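Local coordinates for alanine racemase (Oenococcus oeni PSU-1, PDB 3HUR), which belongs to the alanine racemase family, pairing an N-terminal TIM-barrel domain with a C-terminal domain rich in beta strands, at residues A[165-170]-A[181-186]. Sequence-based numbering, arbitrary orientation.
Sequences HFATAD and EEQLRR
The ring of Phe166 meets Gln183 and Leu184 with its edge: the backbone N of Leu184 lies in the ring plane, 3.6 Å from CE1, and CB of Gln183 sits near that plane at the same distance from CD1. Phe180, on the same helix as Gln183, stacks against the ring, and Ile218 and Thr208 also touch the side chain. The amide plane of Gln183 stands nearly upright to the ring, at 85°, and the two side chains run past each other in opposite directions, the end of Phe166 reaching the helix backbone while Gln183 reaches the loop. CG of Gln183 is anti to its own carbonyl carbon (chi1 -71°) and the chain is extended beyond it, which carries OE1 out to the loop backbone. There OE1 accepts a hydrogen bond from the N of Ala167 at 3.0 Å; the donor lies in the carbonyl plane on a lone pair, but the bond is bent, with an N-H...O angle of 139°. NE2, on the other branch of the amide, makes a weak hydrogen bond to the carbonyl oxygen of Thr131, so that the buried amide bridges the 165-170 loop and, less firmly, Thr131. At the tip of the ring, CZ of Phe166 packs against CD1 of Leu184 at 3.9 Å, an apolar contact extended by Met203 beside the leucine. The hydroxyl of Thr168 is hydrogen-bonded to the carbonyl oxygen of Ser176 in the first turn of the helix. The arrangement joins the loop after strand 157-163 to helix 174-191, a beta-alpha connection of the TIM barrel characteristic of the N-terminal domain of alanine racemases.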
ATOM      1  N   HIS A 165      -3.685 -20.240  30.464  1.00 33.87           N
ATOM      2  CA  HIS A 165      -4.042 -20.740  29.114  1.00 35.64           C
ATOM      3  C   HIS A 165      -2.794 -21.208  28.429  1.00 37.29           C
ATOM      4  O   HIS A 165      -1.681 -20.774  28.780  1.00 37.55           O
ATOM      5  CB  HIS A 165      -4.614 -19.623  28.237  1.00 36.16           C
ATOM      6  CG  HIS A 165      -3.588 -18.597  27.892  1.00 35.18           C
ATOM      7  ND1 HIS A 165      -3.024 -18.513  26.642  1.00 37.01           N
ATOM      8  CD2 HIS A 165      -2.930 -17.706  28.675  1.00 36.01           C
ATOM      9  CE1 HIS A 165      -2.096 -17.569  26.655  1.00 40.59           C
ATOM     10  NE2 HIS A 165      -2.010 -17.076  27.880  1.00 40.02           N
ATOM     11  N   PHE A 166      -3.021 -21.995  27.389  1.00 39.06           N
ATOM     12  CA  PHE A 166      -1.991 -22.677  26.651  1.00 41.44           C
ATOM     13  C   PHE A 166      -1.668 -21.908  25.376  1.00 42.58           C
ATOM     14  O   PHE A 166      -2.516 -21.724  24.548  1.00 42.70           O
ATOM     15  CB  PHE A 166      -2.469 -24.115  26.342  1.00 41.47           C
ATOM     16  CG  PHE A 166      -2.719 -24.926  27.597  1.00 44.49           C
ATOM     17  CD1 PHE A 166      -1.659 -25.524  28.284  1.00 48.35           C
ATOM     18  CD2 PHE A 166      -3.982 -25.029  28.145  1.00 45.78           C
ATOM     19  CE1 PHE A 166      -1.872 -26.218  29.489  1.00 47.35           C
ATOM     20  CE2 PHE A 166      -4.193 -25.742  29.327  1.00 46.43           C
ATOM     21  CZ  PHE A 166      -3.130 -26.342  29.992  1.00 46.51           C
ATOM     22  N   ALA A 167      -0.421 -21.478  25.236  1.00 44.68           N
ATOM     23  CA  ALA A 167       0.039 -20.766  24.067  1.00 46.27           C
ATOM     24  C   ALA A 167       0.043 -21.571  22.783  1.00 48.29           C
ATOM     25  O   ALA A 167      -0.098 -21.000  21.706  1.00 50.23           O
ATOM     26  CB  ALA A 167       1.410 -20.236  24.309  1.00 46.02           C
ATOM     27  N   THR A 168       0.210 -22.879  22.840  1.00 49.84           N
ATOM     28  CA  THR A 168       0.464 -23.580  21.601  1.00 51.14           C
ATOM     29  C   THR A 168      -0.651 -24.546  21.238  1.00 52.52           C
ATOM     30  O   THR A 168      -0.474 -25.456  20.414  1.00 52.71           O
ATOM     31  CB  THR A 168       1.837 -24.270  21.639  1.00 51.31           C
ATOM     32  OG1 THR A 168       1.861 -25.184  22.727  1.00 51.54           O
ATOM     33  CG2 THR A 168       2.992 -23.211  21.791  1.00 51.22           C
ATOM     34  N   ALA A 169      -1.823 -24.322  21.807  1.00 54.06           N
ATOM     35  CA  ALA A 169      -2.987 -25.107  21.432  1.00 55.36           C
ATOM     36  C   ALA A 169      -3.401 -24.840  19.968  1.00 56.74           C
ATOM     37  O   ALA A 169      -3.920 -25.735  19.324  1.00 56.77           O
ATOM     38  CB  ALA A 169      -4.147 -24.828  22.394  1.00 55.27           C
ATOM     39  N   ASP A 170      -3.153 -23.623  19.461  1.00 58.69           N
ATOM     40  CA  ASP A 170      -3.497 -23.211  18.073  1.00 60.56           C
ATOM     41  C   ASP A 170      -2.381 -23.407  17.038  1.00 62.19           C
ATOM     42  O   ASP A 170      -2.565 -23.072  15.851  1.00 62.74           O
ATOM     43  CB  ASP A 170      -3.936 -21.735  18.026  1.00 60.69           C
ATOM     44  CG  ASP A 170      -2.776 -20.734  18.293  1.00 62.15           C
ATOM     45  OD1 ASP A 170      -1.661 -21.146  18.696  1.00 63.21           O
ATOM     46  OD2 ASP A 170      -2.998 -19.509  18.117  1.00 63.45           O
ATOM     47  N   GLU A 181       2.496 -30.024  26.710  1.00 47.08           N
ATOM     48  CA  GLU A 181       2.642 -30.932  27.864  1.00 46.89           C
ATOM     49  C   GLU A 181       3.357 -30.212  28.972  1.00 46.40           C
ATOM     50  O   GLU A 181       2.966 -30.322  30.129  1.00 46.32           O
ATOM     51  CB  GLU A 181       3.393 -32.242  27.530  1.00 46.90           C
ATOM     52  CG  GLU A 181       2.614 -33.212  26.616  1.00 47.31           C
ATOM     53  CD  GLU A 181       1.238 -33.560  27.161  1.00 48.75           C
ATOM     54  OE1 GLU A 181       0.261 -33.589  26.374  1.00 48.87           O
ATOM     55  OE2 GLU A 181       1.145 -33.802  28.391  1.00 49.48           O
ATOM     56  N   GLU A 182       4.396 -29.469  28.625  1.00 45.86           N
ATOM     57  CA  GLU A 182       5.181 -28.769  29.628  1.00 46.48           C
ATOM     58  C   GLU A 182       4.293 -27.819  30.421  1.00 46.34           C
ATOM     59  O   GLU A 182       4.333 -27.804  31.660  1.00 47.07           O
ATOM     60  CB  GLU A 182       6.315 -28.005  28.967  1.00 46.82           C
ATOM     61  CG  GLU A 182       7.244 -27.306  29.910  1.00 49.54           C
ATOM     62  CD  GLU A 182       8.403 -26.588  29.184  1.00 55.15           C
ATOM     63  OE1 GLU A 182       8.701 -26.906  27.993  1.00 57.58           O
ATOM     64  OE2 GLU A 182       9.030 -25.702  29.819  1.00 58.34           O
ATOM     65  N   GLN A 183       3.461 -27.056  29.718  1.00 45.57           N
ATOM     66  CA  GLN A 183       2.556 -26.125  30.387  1.00 45.01           C
ATOM     67  C   GLN A 183       1.566 -26.865  31.298  1.00 44.74           C
ATOM     68  O   GLN A 183       1.317 -26.453  32.439  1.00 44.50           O
ATOM     69  CB  GLN A 183       1.799 -25.274  29.360  1.00 44.97           C
ATOM     70  CG  GLN A 183       2.650 -24.218  28.638  1.00 44.36           C
ATOM     71  CD  GLN A 183       1.812 -23.115  27.981  1.00 41.20           C
ATOM     72  OE1 GLN A 183       1.189 -23.308  26.929  1.00 38.40           O
ATOM     73  NE2 GLN A 183       1.796 -21.968  28.616  1.00 39.46           N
ATOM     74  N   LEU A 184       0.994 -27.954  30.799  1.00 44.44           N
ATOM     75  CA  LEU A 184       0.081 -28.754  31.613  1.00 44.91           C
ATOM     76  C   LEU A 184       0.796 -29.342  32.859  1.00 45.76           C
ATOM     77  O   LEU A 184       0.207 -29.428  33.939  1.00 45.90           O
ATOM     78  CB  LEU A 184      -0.510 -29.863  30.765  1.00 44.49           C
ATOM     79  CG  LEU A 184      -1.640 -30.683  31.371  1.00 44.44           C
ATOM     80  CD1 LEU A 184      -2.760 -29.753  31.884  1.00 42.12           C
ATOM     81  CD2 LEU A 184      -2.142 -31.714  30.336  1.00 41.33           C
ATOM     82  N   ARG A 185       2.072 -29.699  32.720  1.00 46.59           N
ATOM     83  CA  ARG A 185       2.852 -30.155  33.882  1.00 48.14           C
ATOM     84  C   ARG A 185       2.889 -29.007  34.906  1.00 47.56           C
ATOM     85  O   ARG A 185       2.453 -29.185  36.063  1.00 47.14           O
ATOM     86  CB  ARG A 185       4.244 -30.723  33.450  1.00 48.78           C
ATOM     87  CG  ARG A 185       5.465 -30.668  34.453  1.00 52.31           C
ATOM     88  CD  ARG A 185       6.062 -32.058  34.658  1.00 56.99           C
ATOM     89  NE  ARG A 185       7.507 -32.250  34.430  1.00 61.91           N
ATOM     90  CZ  ARG A 185       8.414 -32.667  35.342  1.00 64.21           C
ATOM     91  NH1 ARG A 185       8.104 -32.879  36.630  1.00 63.75           N
ATOM     92  NH2 ARG A 185       9.682 -32.836  34.964  1.00 64.88           N
ATOM     93  N   ARG A 186       3.326 -27.828  34.465  1.00 46.61           N
ATOM     94  CA  ARG A 186       3.406 -26.686  35.376  1.00 46.44           C
ATOM     95  C   ARG A 186       2.074 -26.347  36.056  1.00 45.05           C
ATOM     96  O   ARG A 186       2.043 -26.083  37.261  1.00 45.12           O
ATOM     97  CB  ARG A 186       3.955 -25.467  34.655  1.00 46.94           C
ATOM     98  CG  ARG A 186       5.487 -25.368  34.651  1.00 50.68           C
ATOM     99  CD  ARG A 186       5.925 -24.974  33.238  1.00 55.60           C
ATOM    100  NE  ARG A 186       7.357 -24.677  33.103  1.00 59.21           N
ATOM    101  CZ  ARG A 186       7.906 -24.072  32.040  1.00 60.49           C
ATOM    102  NH1 ARG A 186       7.160 -23.676  31.000  1.00 60.52           N
ATOM    103  NH2 ARG A 186       9.214 -23.860  32.013  1.00 60.57           N
TER